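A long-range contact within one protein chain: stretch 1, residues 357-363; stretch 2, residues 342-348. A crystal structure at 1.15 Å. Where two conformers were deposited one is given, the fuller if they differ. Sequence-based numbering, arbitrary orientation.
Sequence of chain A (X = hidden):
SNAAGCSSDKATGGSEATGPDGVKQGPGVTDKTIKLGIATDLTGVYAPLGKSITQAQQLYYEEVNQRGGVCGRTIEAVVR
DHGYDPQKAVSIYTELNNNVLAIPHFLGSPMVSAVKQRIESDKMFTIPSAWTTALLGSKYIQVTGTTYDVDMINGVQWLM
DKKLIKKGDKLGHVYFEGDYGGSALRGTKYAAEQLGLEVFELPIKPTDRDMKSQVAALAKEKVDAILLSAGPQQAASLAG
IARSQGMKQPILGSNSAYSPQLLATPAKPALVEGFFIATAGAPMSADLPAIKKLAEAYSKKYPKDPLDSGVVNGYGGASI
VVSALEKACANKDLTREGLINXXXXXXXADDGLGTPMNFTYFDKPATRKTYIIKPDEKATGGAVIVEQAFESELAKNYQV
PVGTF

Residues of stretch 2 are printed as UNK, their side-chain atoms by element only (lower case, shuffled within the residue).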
HETATM    1  N   MSE A 357       2.467   1.478 -14.072  1.00 10.81           N
HETATM    2  CA  MSE A 357       2.394   0.031 -13.812  1.00 11.82           C
HETATM    3  C   MSE A 357       1.944  -0.711 -15.029  1.00 11.91           C
HETATM    4  O   MSE A 357       1.337  -0.180 -15.940  1.00 14.37           O
HETATM    5  CB  MSE A 357       1.267  -0.221 -12.742  1.00 13.32           C
HETATM    6  CG  MSE A 357       1.721   0.265 -11.412  1.00 14.67           C
HETATM    7 SE   MSE A 357       0.221   0.015 -10.169  0.65 14.48          SE
HETATM    8  CE  MSE A 357      -0.522   1.686 -10.273  1.00 14.99           C
ATOM      9  N   ASN A 358       2.237  -1.998 -15.066  1.00 11.16           N
ATOM     10  CA  ASN A 358       1.710  -2.918 -16.072  1.00 11.57           C
ATOM     11  C   ASN A 358       0.785  -3.915 -15.377  1.00 11.56           C
ATOM     12  O   ASN A 358       1.219  -4.560 -14.431  1.00 11.56           O
ATOM     13  CB  ASN A 358       2.897  -3.626 -16.738  1.00 12.01           C
ATOM     14  CG  ASN A 358       2.518  -4.524 -17.926  1.00 12.63           C
ATOM     15  OD1 ASN A 358       1.420  -5.122 -18.011  1.00 14.32           O
ATOM     16  ND2 ASN A 358       3.493  -4.761 -18.788  1.00 11.60           N
ATOM     17  N   PHE A 359      -0.462  -4.046 -15.842  1.00 11.53           N
ATOM     18  CA  PHE A 359      -1.468  -4.910 -15.293  1.00 11.70           C
ATOM     19  C   PHE A 359      -1.645  -6.267 -16.007  1.00 11.79           C
ATOM     20  O   PHE A 359      -2.540  -7.020 -15.684  1.00 12.90           O
ATOM     21  CB  PHE A 359      -2.807  -4.168 -15.243  1.00 11.45           C
ATOM     22  CG  PHE A 359      -2.805  -2.930 -14.358  1.00 12.31           C
ATOM     23  CD1 PHE A 359      -2.071  -2.915 -13.178  1.00 13.51           C
ATOM     24  CD2 PHE A 359      -3.557  -1.833 -14.681  1.00 13.50           C
ATOM     25  CE1 PHE A 359      -2.106  -1.855 -12.330  1.00 15.23           C
ATOM     26  CE2 PHE A 359      -3.585  -0.694 -13.802  1.00 13.48           C
ATOM     27  CZ  PHE A 359      -2.810  -0.752 -12.674  1.00 14.89           C
ATOM     28  N   THR A 360      -0.925  -6.474 -17.106  1.00 12.12           N
ATOM     29  CA  THR A 360      -1.187  -7.716 -17.886  1.00 12.69           C
ATOM     30  C   THR A 360      -0.652  -9.018 -17.216  1.00 11.20           C
ATOM     31  O   THR A 360      -1.027 -10.099 -17.608  1.00 16.13           O
ATOM     32  CB  THR A 360      -0.653  -7.667 -19.287  1.00 13.01           C
ATOM     33  OG1 THR A 360       0.744  -7.482 -19.204  1.00 14.12           O
ATOM     34  CG2 THR A 360      -1.216  -6.528 -20.039  1.00 14.94           C
ATOM     35  N   TYR A 361       0.280  -8.812 -16.315  1.00 13.34           N
ATOM     36  CA  TYR A 361       0.799  -9.950 -15.579  0.70 13.02           C
ATOM     37  C   TYR A 361       0.627  -9.850 -14.118  1.00 12.95           C
ATOM     38  O   TYR A 361       0.210  -8.793 -13.581  1.00 14.85           O
ATOM     39  CB  TYR A 361       2.239 -10.061 -15.882  0.70 13.56           C
ATOM     40  CG  TYR A 361       3.035  -8.867 -15.485  0.70 12.19           C
ATOM     41  CD1 TYR A 361       3.204  -8.564 -14.151  0.70 12.51           C
ATOM     42  CD2 TYR A 361       3.577  -8.012 -16.417  0.70 11.88           C
ATOM     43  CE1 TYR A 361       3.967  -7.489 -13.744  0.70 12.63           C
ATOM     44  CE2 TYR A 361       4.366  -6.943 -16.016  0.70 10.67           C
ATOM     45  CZ  TYR A 361       4.544  -6.686 -14.683  0.70 11.49           C
ATOM     46  OH  TYR A 361       5.302  -5.636 -14.336  0.70 12.27           O
ATOM     47  N   PHE A 362       0.819 -10.962 -13.454  1.00 11.46           N
ATOM     48  CA  PHE A 362       0.619 -11.031 -12.014  1.00 11.27           C
ATOM     49  C   PHE A 362       1.569 -12.089 -11.392  1.00 11.99           C
ATOM     50  O   PHE A 362       1.367 -12.458 -10.252  1.00 12.69           O
ATOM     51  CB  PHE A 362      -0.872 -11.258 -11.643  1.00 12.29           C
ATOM     52  CG  PHE A 362      -1.596 -12.247 -12.494  1.00 12.09           C
ATOM     53  CD1 PHE A 362      -2.159 -11.864 -13.675  1.00 12.67           C
ATOM     54  CD2 PHE A 362      -1.663 -13.612 -12.135  1.00 12.13           C
ATOM     55  CE1 PHE A 362      -2.794 -12.790 -14.489  1.00 14.26           C
ATOM     56  CE2 PHE A 362      -2.350 -14.511 -12.928  1.00 13.89           C
ATOM     57  CZ  PHE A 362      -2.866 -14.115 -14.107  1.00 14.55           C
ATOM     58  N   ASP A 363       2.624 -12.423 -12.135  1.00 11.00           N
ATOM     59  CA  ASP A 363       3.643 -13.337 -11.659  1.00 11.22           C
ATOM     60  C   ASP A 363       4.903 -12.615 -11.253  1.00 11.75           C
ATOM     61  O   ASP A 363       5.967 -13.261 -11.100  1.00 13.37           O
ATOM     62  CB  ASP A 363       3.979 -14.388 -12.726  1.00 12.27           C
ATOM     63  CG  ASP A 363       4.562 -13.799 -13.964  1.00 13.10           C
ATOM     64  OD1 ASP A 363       4.033 -12.785 -14.481  1.00 14.54           O
ATOM     65  OD2 ASP A 363       5.566 -14.325 -14.459  1.00 14.37           O
ATOM     66  N   UNK A 342     -11.030  -6.706 -18.732  1.00 11.35           N
ATOM     67  CA  UNK A 342     -10.820  -5.282 -19.011  1.00 12.01           C
ATOM     68  C   UNK A 342      -9.598  -4.784 -18.244  1.00 12.48           C
ATOM     69  O   UNK A 342      -8.727  -4.134 -18.801  1.00 14.64           O
ATOM     70  c   UNK A 342     -12.049  -4.462 -18.646  1.00 13.02           C
ATOM     71  N   UNK A 343      -9.507  -5.118 -16.950  1.00 11.90           N
ATOM     72  CA  UNK A 343      -8.366  -4.690 -16.164  1.00 12.06           C
ATOM     73  C   UNK A 343      -7.035  -5.237 -16.738  1.00 12.39           C
ATOM     74  O   UNK A 343      -6.059  -4.528 -16.919  1.00 14.30           O
ATOM     75  n   UNK A 343      -5.433  -4.895 -12.766  1.00 11.60           N
ATOM     76  c   UNK A 343      -6.390  -5.677 -13.350  1.00 11.75           C
ATOM     77  n   UNK A 343      -6.857  -3.570 -13.677  1.00 12.42           N
ATOM     78  c   UNK A 343      -7.311  -4.847 -13.898  1.00 11.02           C
ATOM     79  c   UNK A 343      -5.739  -3.617 -12.975  1.00 11.55           C
ATOM     80  c   UNK A 343      -8.510  -5.171 -14.709  1.00 10.89           C
ATOM     81  N   UNK A 344      -7.003  -6.532 -17.009  1.00 12.22           N
ATOM     82  CA  UNK A 344      -5.766  -7.257 -17.372  1.00 13.06           C
ATOM     83  C   UNK A 344      -5.377  -7.028 -18.813  1.00 15.49           C
ATOM     84  O   UNK A 344      -4.377  -7.621 -19.260  1.00 16.10           O
ATOM     85  n   UNK A 344      -4.144  -9.210 -11.411  1.00 12.66           N
ATOM     86  c   UNK A 344      -6.031  -9.130 -15.668  1.00 17.57           C
ATOM     87  n   UNK A 344      -3.029  -8.211 -13.103  1.00 13.32           N
ATOM     88  n   UNK A 344      -4.829  -9.548 -13.560  1.00 13.60           N
ATOM     89  c   UNK A 344      -4.739  -9.391 -14.999  1.00 15.46           C
ATOM     90  c   UNK A 344      -4.009  -8.968 -12.706  1.00 12.28           C
ATOM     91  c   UNK A 344      -5.896  -8.745 -17.128  1.00 14.70           C
ATOM     92  N   UNK A 345      -6.149  -6.238 -19.552  1.00 12.63           N
ATOM     93  CA  UNK A 345      -5.782  -5.775 -20.885  1.00 14.61           C
ATOM     94  C   UNK A 345      -4.846  -4.593 -20.873  1.00 16.02           C
ATOM     95  O   UNK A 345      -4.275  -4.268 -21.908  1.00 17.71           O
ATOM     96  o   UNK A 345      -7.678  -4.317 -21.344  1.00 19.28           O
ATOM     97  c   UNK A 345      -7.020  -5.525 -21.731  1.00 16.07           C
ATOM     98  N   UNK A 346      -4.607  -3.996 -19.706  1.00 15.83           N
ATOM     99  CA  UNK A 346      -3.810  -2.745 -19.620  1.00 14.76           C
ATOM    100  C   UNK A 346      -2.380  -3.001 -19.328  1.00 13.67           C
ATOM    101  O   UNK A 346      -2.012  -3.412 -18.189  1.00 14.49           O
ATOM    102  c   UNK A 346      -4.434  -1.875 -18.511  1.00 14.95           C
ATOM    103  o   UNK A 346      -2.645   0.259 -20.203  1.00 18.07           O
ATOM    104  c   UNK A 346      -3.711  -0.577 -18.247  1.00 16.83           C
ATOM    105  o   UNK A 346      -4.595   1.054 -19.740  1.00 21.92           O
ATOM    106  c   UNK A 346      -3.635   0.291 -19.473  1.00 16.05           C
ATOM    107  N   UNK A 347      -1.515  -2.875 -20.307  1.00 13.34           N
ATOM    108  CA  UNK A 347      -0.069  -3.050 -20.186  1.00 13.75           C
ATOM    109  C   UNK A 347       0.707  -1.808 -19.781  1.00 14.91           C
ATOM    110  O   UNK A 347       1.883  -1.885 -19.443  1.00 16.93           O
ATOM    111  c   UNK A 347       0.507  -3.598 -21.481  1.00 15.41           C
ATOM    112  N   UNK A 348       0.074  -0.670 -19.793  1.00 13.49           N
ATOM    113  CA  UNK A 348       0.780   0.620 -19.678  1.00 15.01           C
ATOM    114  C   UNK A 348      -0.053   1.624 -18.919  1.00 14.41           C
ATOM    115  O   UNK A 348      -0.408   2.725 -19.428  1.00 17.36           O
ATOM    116  c   UNK A 348       2.041   2.269 -21.176  1.00 18.91           C
ATOM    117  c   UNK A 348       1.057   1.132 -21.113  1.00 16.96           C
ATOM    118  n   UNK A 348       1.831   3.196 -22.135  1.00 21.53           N
ATOM    119  o   UNK A 348       3.000   2.306 -20.425  1.00 24.59           O
TER

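Position 342 carries a single side-chain carbon, CB, and lies out of reach of stretch 1. One carbon and nothing beyond it makes this Ala 342, in a helix that begins earlier in the chain.

Position 343 has one carbon followed by a five-membered ring of three carbons and two nitrogens. A ring carbon lies 3.3 Å from Phe 359 CD2, over one face of the Phe 359 ring. The two ring planes meet at 35°, with centroids 4.4 Å apart. The five-membered ring is an imidazole, so the residue is His 343, and the carbon over Phe 359 is CE1.

Position 344 shows three carbons, a nitrogen, and then a carbon bearing two more nitrogens. Its CB points sideways, but the end of the side chain comes nearer to stretch 1. One terminal nitrogen donates a hydrogen bond to Phe 359 O at 2.9 Å, near the plane of the end group. Phe 362 CD1 lies over one face of that group, 3.5 Å from the nitrogen within the chain. This is a guanidinium on a long chain, which gives Arg 344; the donor is NH1 and the nitrogen near Phe 362 is NE.

Position 345 has one carbon and one oxygen, and its CB points away from stretch 1. It is Ser 345. Its OG turns back to Ala 342 O at 2.8 Å, a hydrogen bond back toward the helix.

Position 346 has three carbons, the third carrying two oxygens. The second carbon packs 3.8 Å from Phe 359 CD2, while the end of the side chain leads away. A carboxylate at that distance from the backbone means Glu 346. There Glu 346 OE1 accepts a hydrogen bond from the backbone N of position 348 at 2.9 Å.

Position 347 again has a lone carbon, CB, 3.7 Å from Thr 360 CG2. Its backbone O lies 3.1 Å from Asn 358 CG. It is Ala 347.

Position 348 has two carbons, the second carrying one oxygen and one nitrogen. Its CB points away, and its backbone C is 3.7 Å from Met 357 O. This amide is Asn 348.

Two hydrogen bonds tie the stretches together at Phe 359. Phe 359 N donates to Glu 346 O at 2.9 Å, and Phe 359 O accepts from Arg 344. Both partners, Arg 344 and Glu 346, belong to the type I turn from His 343 to Glu 346. The buried Phe 359 ring packs against His 343 and Glu 346. Within stretch 1, Asn 358 OD1 accepts hydrogen bonds from Thr 360 N at 2.9 Å and from Thr 360 OG1 at 2.7 Å. Together the stretches bury 520 Å².

Stretch 2 (342-348) AHRSEAN
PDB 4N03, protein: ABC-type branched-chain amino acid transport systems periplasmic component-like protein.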